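PDB 3C2G: beta-catenin homolog sys-1 from Caenorhabditis elegans, which acts as a transcription coregulator in the Wnt signaling asymmetry pathway, activating or repressing target genes according to upstream Wnt signals and transcription-factor partners such as pop-1. Local coordinates for residues Asn493-Ile498 and Leu530-Gln535; Arg524-Leu529 and Leu570-Lys575. One frame throughout, in Å; residues are numbered along the deposited sequence.

Contact 1 of 2, residues Asn493-Ile498 and Leu530-Gln535; sequences NLIGHI and LVLMEQ
Leu532 reaches across from the last turn of helix 515-535 and spreads its two methyls over neighbouring residues at the start of helix 494-507. One branch goes to each: CD1 of Leu532 lies 3.5 Å from CD1 of Ile495, while CD2 of Leu532 is 4.0 Å from CD2 of Leu494. The forked end of a leucine suits this place, because two adjacent side chains on one helix can be met from a single position on the other. Leu494 points at the partner helix and crosses Leu532 at a slant. Ile495 starts out more to the flank, but chi1 -44° and chi2 -55° together bring its CD1 to Leu532, and the two side chains run past each other in opposite senses. Both helices belong to the armadillo domain, the superhelical stack of helices found in beta-catenins, and the contact is part of its hydrophobic core near the C-terminal end. Leu472 of helix 457-472 and Val542 of helix 539-544 also pack on Leu532, enclosing it in apolar groups.

Polar bonds lie beside the contact, where helix 494-507 begins, and go to other parts of the chain. Asn493 is its N-cap residue, and its ND2 donates to the carbonyl oxygen of Leu483. One turn in, a hydrogen bond joins His497 ND1 and Ser448 OG.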
ATOM      1  N   ASN A 493      22.764  13.196 -27.511  1.00 44.65           N
ATOM      2  CA  ASN A 493      21.804  12.209 -27.969  1.00 42.76           C
ATOM      3  C   ASN A 493      21.740  11.017 -27.009  1.00 41.37           C
ATOM      4  O   ASN A 493      22.459  10.977 -26.006  1.00 40.32           O
ATOM      5  CB  ASN A 493      22.100  11.786 -29.414  1.00 42.87           C
ATOM      6  CG  ASN A 493      23.220  10.768 -29.523  1.00 44.04           C
ATOM      7  OD1 ASN A 493      24.107  10.675 -28.666  1.00 43.73           O
ATOM      8  ND2 ASN A 493      23.182   9.993 -30.595  1.00 45.89           N
ATOM      9  N   LEU A 494      20.886  10.051 -27.330  1.00 40.33           N
ATOM     10  CA  LEU A 494      20.627   8.914 -26.455  1.00 39.76           C
ATOM     11  C   LEU A 494      21.890   8.311 -25.847  1.00 39.25           C
ATOM     12  O   LEU A 494      21.925   8.046 -24.644  1.00 39.14           O
ATOM     13  CB  LEU A 494      19.792   7.843 -27.174  1.00 39.60           C
ATOM     14  CG  LEU A 494      19.258   6.694 -26.309  1.00 41.77           C
ATOM     15  CD1 LEU A 494      18.412   7.196 -25.121  1.00 42.00           C
ATOM     16  CD2 LEU A 494      18.470   5.687 -27.142  1.00 39.98           C
ATOM     17  N   ILE A 495      22.928   8.113 -26.661  1.00 38.46           N
ATOM     18  CA  ILE A 495      24.182   7.535 -26.156  1.00 37.76           C
ATOM     19  C   ILE A 495      24.738   8.345 -24.977  1.00 36.68           C
ATOM     20  O   ILE A 495      25.108   7.776 -23.958  1.00 37.20           O
ATOM     21  CB  ILE A 495      25.302   7.395 -27.242  1.00 37.66           C
ATOM     22  CG1 ILE A 495      24.777   6.848 -28.578  1.00 38.23           C
ATOM     23  CG2 ILE A 495      26.438   6.534 -26.720  1.00 37.36           C
ATOM     24  CD1 ILE A 495      24.037   5.531 -28.484  1.00 38.49           C
ATOM     25  N   GLY A 496      24.793   9.664 -25.134  1.00 35.75           N
ATOM     26  CA  GLY A 496      25.267  10.569 -24.081  1.00 34.70           C
ATOM     27  C   GLY A 496      24.470  10.420 -22.794  1.00 34.35           C
ATOM     28  O   GLY A 496      25.040  10.374 -21.698  1.00 35.23           O
ATOM     29  N   HIS A 497      23.153  10.326 -22.931  1.00 32.79           N
ATOM     30  CA  HIS A 497      22.275  10.099 -21.791  1.00 32.41           C
ATOM     31  C   HIS A 497      22.414   8.715 -21.142  1.00 31.68           C
ATOM     32  O   HIS A 497      22.399   8.621 -19.915  1.00 32.26           O
ATOM     33  CB  HIS A 497      20.823  10.425 -22.153  1.00 31.49           C
ATOM     34  CG  HIS A 497      20.625  11.857 -22.536  1.00 32.66           C
ATOM     35  ND1 HIS A 497      20.494  12.864 -21.605  1.00 31.13           N
ATOM     36  CD2 HIS A 497      20.575  12.459 -23.750  1.00 33.56           C
ATOM     37  CE1 HIS A 497      20.350  14.021 -22.226  1.00 30.92           C
ATOM     38  NE2 HIS A 497      20.392  13.802 -23.528  1.00 31.69           N
ATOM     39  N   ILE A 498      22.562   7.660 -21.942  1.00 30.86           N
ATOM     40  CA  ILE A 498      22.807   6.327 -21.396  1.00 30.84           C
ATOM     41  C   ILE A 498      24.079   6.391 -20.557  1.00 32.39           C
ATOM     42  O   ILE A 498      24.121   5.872 -19.434  1.00 32.30           O
ATOM     43  CB  ILE A 498      23.045   5.240 -22.490  1.00 30.44           C
ATOM     44  CG1 ILE A 498      21.941   5.184 -23.561  1.00 31.31           C
ATOM     45  CG2 ILE A 498      23.316   3.887 -21.876  1.00 27.61           C
ATOM     46  CD1 ILE A 498      20.587   4.879 -23.085  1.00 35.63           C
ATOM     47  N   LEU A 530      24.616  -2.589 -27.288  1.00 32.03           N
ATOM     48  CA  LEU A 530      24.586  -3.636 -28.311  1.00 32.89           C
ATOM     49  C   LEU A 530      23.408  -3.515 -29.282  1.00 34.26           C
ATOM     50  O   LEU A 530      23.586  -3.547 -30.513  1.00 34.77           O
ATOM     51  CB  LEU A 530      24.558  -5.012 -27.655  1.00 31.70           C
ATOM     52  CG  LEU A 530      25.913  -5.444 -27.099  1.00 34.35           C
ATOM     53  CD1 LEU A 530      25.799  -6.807 -26.472  1.00 34.15           C
ATOM     54  CD2 LEU A 530      26.997  -5.432 -28.204  1.00 35.95           C
ATOM     55  N   VAL A 531      22.210  -3.388 -28.719  1.00 34.73           N
ATOM     56  CA  VAL A 531      21.000  -3.252 -29.503  1.00 35.34           C
ATOM     57  C   VAL A 531      21.097  -2.036 -30.413  1.00 36.73           C
ATOM     58  O   VAL A 531      20.803  -2.144 -31.587  1.00 36.30           O
ATOM     59  CB  VAL A 531      19.736  -3.200 -28.605  1.00 35.04           C
ATOM     60  CG1 VAL A 531      18.540  -2.801 -29.402  1.00 33.31           C
ATOM     61  CG2 VAL A 531      19.491  -4.563 -27.953  1.00 33.98           C
ATOM     62  N   LEU A 532      21.539  -0.894 -29.876  1.00 39.17           N
ATOM     63  CA  LEU A 532      21.695   0.328 -30.672  1.00 41.10           C
ATOM     64  C   LEU A 532      22.672   0.116 -31.815  1.00 43.66           C
ATOM     65  O   LEU A 532      22.426   0.565 -32.937  1.00 43.92           O
ATOM     66  CB  LEU A 532      22.170   1.498 -29.820  1.00 40.26           C
ATOM     67  CG  LEU A 532      21.140   2.185 -28.922  1.00 41.13           C
ATOM     68  CD1 LEU A 532      21.834   2.866 -27.738  1.00 37.61           C
ATOM     69  CD2 LEU A 532      20.275   3.177 -29.704  1.00 40.29           C
HETATM   70  N   MSE A 533      23.776  -0.571 -31.528  1.00 46.07           N
HETATM   71  CA  MSE A 533      24.763  -0.874 -32.551  1.00 50.20           C
HETATM   72  C   MSE A 533      24.127  -1.637 -33.704  1.00 49.66           C
HETATM   73  O   MSE A 533      24.253  -1.227 -34.858  1.00 50.00           O
HETATM   74  CB  MSE A 533      25.943  -1.643 -31.964  1.00 49.04           C
HETATM   75  CG  MSE A 533      26.980  -0.747 -31.353  1.00 50.43           C
HETATM   76 SE   MSE A 533      28.260  -1.722 -30.253  1.00 59.52          SE
HETATM   77  CE  MSE A 533      29.691  -0.376 -30.095  1.00 53.21           C
ATOM     78  N   GLU A 534      23.404  -2.705 -33.375  1.00 49.85           N
ATOM     79  CA  GLU A 534      22.831  -3.600 -34.370  1.00 50.52           C
ATOM     80  C   GLU A 534      21.609  -3.035 -35.108  1.00 50.93           C
ATOM     81  O   GLU A 534      21.555  -3.041 -36.341  1.00 50.79           O
ATOM     82  CB  GLU A 534      22.477  -4.938 -33.716  1.00 50.66           C
ATOM     83  CG  GLU A 534      21.705  -5.885 -34.619  1.00 51.91           C
ATOM     84  CD  GLU A 534      22.033  -7.338 -34.364  0.50 52.52           C
ATOM     85  OE1 GLU A 534      22.429  -7.673 -33.229  0.50 52.67           O
ATOM     86  OE2 GLU A 534      21.894  -8.145 -35.308  0.50 53.37           O
ATOM     87  N   GLN A 535      20.640  -2.544 -34.340  1.00 51.09           N
ATOM     88  CA  GLN A 535      19.311  -2.229 -34.847  1.00 50.77           C
ATOM     89  C   GLN A 535      19.206  -0.873 -35.521  1.00 50.44           C
ATOM     90  O   GLN A 535      18.341  -0.668 -36.370  1.00 50.65           O
ATOM     91  CB  GLN A 535      18.305  -2.314 -33.709  1.00 50.82           C
ATOM     92  CG  GLN A 535      17.147  -3.225 -34.012  1.00 53.33           C
ATOM     93  CD  GLN A 535      17.523  -4.687 -33.979  1.00 55.20           C
ATOM     94  OE1 GLN A 535      17.023  -5.477 -34.773  1.00 57.37           O
ATOM     95  NE2 GLN A 535      18.413  -5.056 -33.063  1.00 56.58           N
TER

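Contact 2 of 2, residues Arg524-Leu529 and Leu570-Lys575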
ATOM      1  N   ARG A 524      21.733  -3.763 -18.354  1.00 33.34           N
ATOM      2  CA  ARG A 524      20.856  -3.195 -19.358  1.00 32.40           C
ATOM      3  C   ARG A 524      21.570  -2.145 -20.192  1.00 32.28           C
ATOM      4  O   ARG A 524      21.263  -1.991 -21.365  1.00 33.22           O
ATOM      5  CB  ARG A 524      19.571  -2.645 -18.724  1.00 31.61           C
ATOM      6  CG  ARG A 524      18.622  -3.743 -18.331  1.00 28.09           C
ATOM      7  CD  ARG A 524      17.481  -3.256 -17.491  1.00 26.05           C
ATOM      8  NE  ARG A 524      16.592  -4.364 -17.160  1.00 26.74           N
ATOM      9  CZ  ARG A 524      15.421  -4.225 -16.545  1.00 26.98           C
ATOM     10  NH1 ARG A 524      14.997  -3.016 -16.209  1.00 26.96           N
ATOM     11  NH2 ARG A 524      14.665  -5.286 -16.295  1.00 23.34           N
ATOM     12  N   THR A 525      22.527  -1.446 -19.591  1.00 31.19           N
ATOM     13  CA  THR A 525      23.331  -0.484 -20.318  1.00 30.90           C
ATOM     14  C   THR A 525      24.145  -1.211 -21.395  1.00 31.57           C
ATOM     15  O   THR A 525      24.086  -0.860 -22.574  1.00 30.69           O
ATOM     16  CB  THR A 525      24.274   0.284 -19.371  1.00 31.06           C
ATOM     17  OG1 THR A 525      23.500   1.024 -18.418  1.00 31.37           O
ATOM     18  CG2 THR A 525      25.147   1.234 -20.146  1.00 28.58           C
ATOM     19  N   ILE A 526      24.901  -2.228 -20.985  1.00 31.84           N
ATOM     20  CA  ILE A 526      25.717  -2.990 -21.924  1.00 31.93           C
ATOM     21  C   ILE A 526      24.813  -3.536 -23.045  1.00 32.52           C
ATOM     22  O   ILE A 526      25.139  -3.476 -24.232  1.00 32.55           O
ATOM     23  CB  ILE A 526      26.484  -4.139 -21.200  1.00 31.75           C
ATOM     24  CG1 ILE A 526      27.405  -3.585 -20.103  1.00 31.05           C
ATOM     25  CG2 ILE A 526      27.274  -4.998 -22.191  1.00 31.19           C
ATOM     26  CD1 ILE A 526      28.217  -2.357 -20.497  1.00 30.43           C
ATOM     27  N   SER A 527      23.649  -4.024 -22.647  1.00 32.21           N
ATOM     28  CA  SER A 527      22.756  -4.697 -23.560  1.00 31.69           C
ATOM     29  C   SER A 527      22.087  -3.704 -24.505  1.00 31.45           C
ATOM     30  O   SER A 527      21.831  -4.009 -25.667  1.00 32.09           O
ATOM     31  CB  SER A 527      21.744  -5.506 -22.752  1.00 31.43           C
ATOM     32  OG  SER A 527      20.602  -5.785 -23.509  1.00 33.41           O
ATOM     33  N   LEU A 528      21.828  -2.498 -24.021  1.00 30.86           N
ATOM     34  CA  LEU A 528      21.253  -1.466 -24.874  1.00 29.60           C
ATOM     35  C   LEU A 528      22.281  -0.880 -25.864  1.00 30.03           C
ATOM     36  O   LEU A 528      21.919  -0.480 -26.974  1.00 30.58           O
ATOM     37  CB  LEU A 528      20.592  -0.369 -24.031  1.00 28.55           C
ATOM     38  CG  LEU A 528      19.989   0.842 -24.748  1.00 27.12           C
ATOM     39  CD1 LEU A 528      18.971   0.444 -25.793  1.00 23.40           C
ATOM     40  CD2 LEU A 528      19.373   1.790 -23.747  1.00 28.61           C
ATOM     41  N   LEU A 529      23.549  -0.819 -25.476  1.00 29.88           N
ATOM     42  CA  LEU A 529      24.564  -0.320 -26.388  1.00 30.84           C
ATOM     43  C   LEU A 529      24.719  -1.288 -27.572  1.00 31.89           C
ATOM     44  O   LEU A 529      24.881  -0.849 -28.714  1.00 31.36           O
ATOM     45  CB  LEU A 529      25.888  -0.093 -25.681  1.00 30.67           C
ATOM     46  CG  LEU A 529      25.913   1.037 -24.651  1.00 31.23           C
ATOM     47  CD1 LEU A 529      27.251   1.042 -23.926  1.00 30.48           C
ATOM     48  CD2 LEU A 529      25.629   2.402 -25.282  1.00 29.92           C
ATOM     49  N   LEU A 570      32.095  -8.859 -23.435  1.00 36.09           N
ATOM     50  CA  LEU A 570      33.157  -9.194 -24.378  1.00 36.36           C
ATOM     51  C   LEU A 570      32.885  -8.616 -25.758  1.00 36.51           C
ATOM     52  O   LEU A 570      33.779  -8.030 -26.379  1.00 37.61           O
ATOM     53  CB  LEU A 570      33.346 -10.709 -24.479  1.00 35.81           C
ATOM     54  CG  LEU A 570      33.874 -11.402 -23.229  1.00 37.00           C
ATOM     55  CD1 LEU A 570      33.647 -12.905 -23.301  1.00 34.89           C
ATOM     56  CD2 LEU A 570      35.333 -11.080 -23.004  1.00 36.45           C
ATOM     57  N   VAL A 571      31.653  -8.775 -26.227  1.00 36.13           N
ATOM     58  CA  VAL A 571      31.292  -8.383 -27.580  1.00 36.40           C
ATOM     59  C   VAL A 571      31.307  -6.871 -27.744  1.00 37.35           C
ATOM     60  O   VAL A 571      31.824  -6.368 -28.746  1.00 38.29           O
ATOM     61  CB  VAL A 571      29.932  -8.982 -27.988  1.00 37.01           C
ATOM     62  CG1 VAL A 571      29.415  -8.382 -29.308  1.00 37.08           C
ATOM     63  CG2 VAL A 571      30.049 -10.512 -28.110  1.00 36.57           C
ATOM     64  N   VAL A 572      30.755  -6.150 -26.765  1.00 37.19           N
ATOM     65  CA  VAL A 572      30.696  -4.698 -26.846  1.00 36.55           C
ATOM     66  C   VAL A 572      32.104  -4.110 -26.855  1.00 37.10           C
ATOM     67  O   VAL A 572      32.380  -3.167 -27.597  1.00 36.17           O
ATOM     68  CB  VAL A 572      29.797  -4.041 -25.736  1.00 36.58           C
ATOM     69  CG1 VAL A 572      30.523  -3.903 -24.403  1.00 33.94           C
ATOM     70  CG2 VAL A 572      29.325  -2.676 -26.184  1.00 35.32           C
ATOM     71  N   CYS A 573      32.984  -4.685 -26.035  1.00 37.35           N
ATOM     72  CA  CYS A 573      34.364  -4.238 -25.967  1.00 38.72           C
ATOM     73  C   CYS A 573      35.055  -4.412 -27.313  1.00 38.88           C
ATOM     74  O   CYS A 573      35.705  -3.488 -27.802  1.00 39.18           O
ATOM     75  CB  CYS A 573      35.124  -4.989 -24.880  1.00 38.66           C
ATOM     76  SG  CYS A 573      34.783  -4.395 -23.226  1.00 43.71           S
ATOM     77  N   ASP A 574      34.879  -5.584 -27.914  1.00 39.41           N
ATOM     78  CA  ASP A 574      35.483  -5.889 -29.190  1.00 40.74           C
ATOM     79  C   ASP A 574      34.987  -4.948 -30.277  1.00 40.61           C
ATOM     80  O   ASP A 574      35.773  -4.480 -31.098  1.00 41.52           O
ATOM     81  CB  ASP A 574      35.225  -7.343 -29.583  1.00 41.85           C
ATOM     82  CG  ASP A 574      36.064  -7.777 -30.770  1.00 44.60           C
ATOM     83  OD1 ASP A 574      37.305  -7.896 -30.615  1.00 46.68           O
ATOM     84  OD2 ASP A 574      35.483  -7.984 -31.859  1.00 47.72           O
ATOM     85  N   LYS A 575      33.692  -4.660 -30.272  1.00 40.22           N
ATOM     86  CA  LYS A 575      33.116  -3.736 -31.242  1.00 40.08           C
ATOM     87  C   LYS A 575      33.565  -2.287 -31.027  1.00 40.20           C
ATOM     88  O   LYS A 575      33.695  -1.524 -31.993  1.00 40.41           O
ATOM     89  CB  LYS A 575      31.591  -3.838 -31.239  1.00 40.34           C
ATOM     90  CG  LYS A 575      31.066  -5.099 -31.899  1.00 40.67           C
ATOM     91  CD  LYS A 575      29.562  -5.183 -31.796  1.00 42.65           C
ATOM     92  CE  LYS A 575      29.018  -6.451 -32.449  1.00 43.17           C
ATOM     93  NZ  LYS A 575      29.252  -6.469 -33.922  1.00 45.05           N
TER
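Helix-to-helix packing in the armadillo domain joins helix 515-535 to helix 563-579 here, through one valine set against two residues a turn apart on the other helix. Val572 points at helix 515-535 and divides its methyls between them: CG1 lies 4.1 Å from CG2 of Ile526, and CG2 lies 4.3 Å from CB of Leu529. Its chi1 of 81° sets CG1 between the backbone N and the carbonyl carbon and turns CG2 anti to N, which directs CG1 to Ile526 and CG2 to Leu529. A short beta-branched side chain fits where the backbones come close, the CA atoms of Ile526 and Val572 being 7.2 Å apart. Ile526 offers its short branch and crosses Val572 at about a right angle, whereas Leu529 touches with the base of its side chain. Wholly apolar groups suit a buried seam such as this.

Charged residues of helix 563-579 are turned to other partners: Asp574 forms a salt bridge with Arg615, and Lys575 forms one with Glu539. Farther along helix 563-579, Phe565 and Asn568 also touch Ile526. On other faces of helix 515-535, Leu528 packs on Ile469 of helix 457-472 and on Ile498 of helix 494-507, while Leu570 and Cys573 of helix 563-579 lean on Leu612 of helix 603-613, so each helix of the pair has further helices packed against it.

In the fold
Contacts 1 and 2 share helix 515-535, which packs on helix 494-507 in the first and on helix 563-579 in the second, with centres about 10 Å apart. Both are buried and purely aliphatic across the interface; in each, one branched residue meets two partners, adjacent in sequence in contact 1 and a turn apart in contact 2. Their surroundings differ: contact 1 lies beside a helix start with an asparagine at the N-cap position, contact 2 between mid-helix segments, with Asp574 and Lys575 of the second paired to charges outside both. They merge where Ile498 CD1 comes within 3.4 Å of Leu528 CD2, and Leu530 packs on Val571 and Val572.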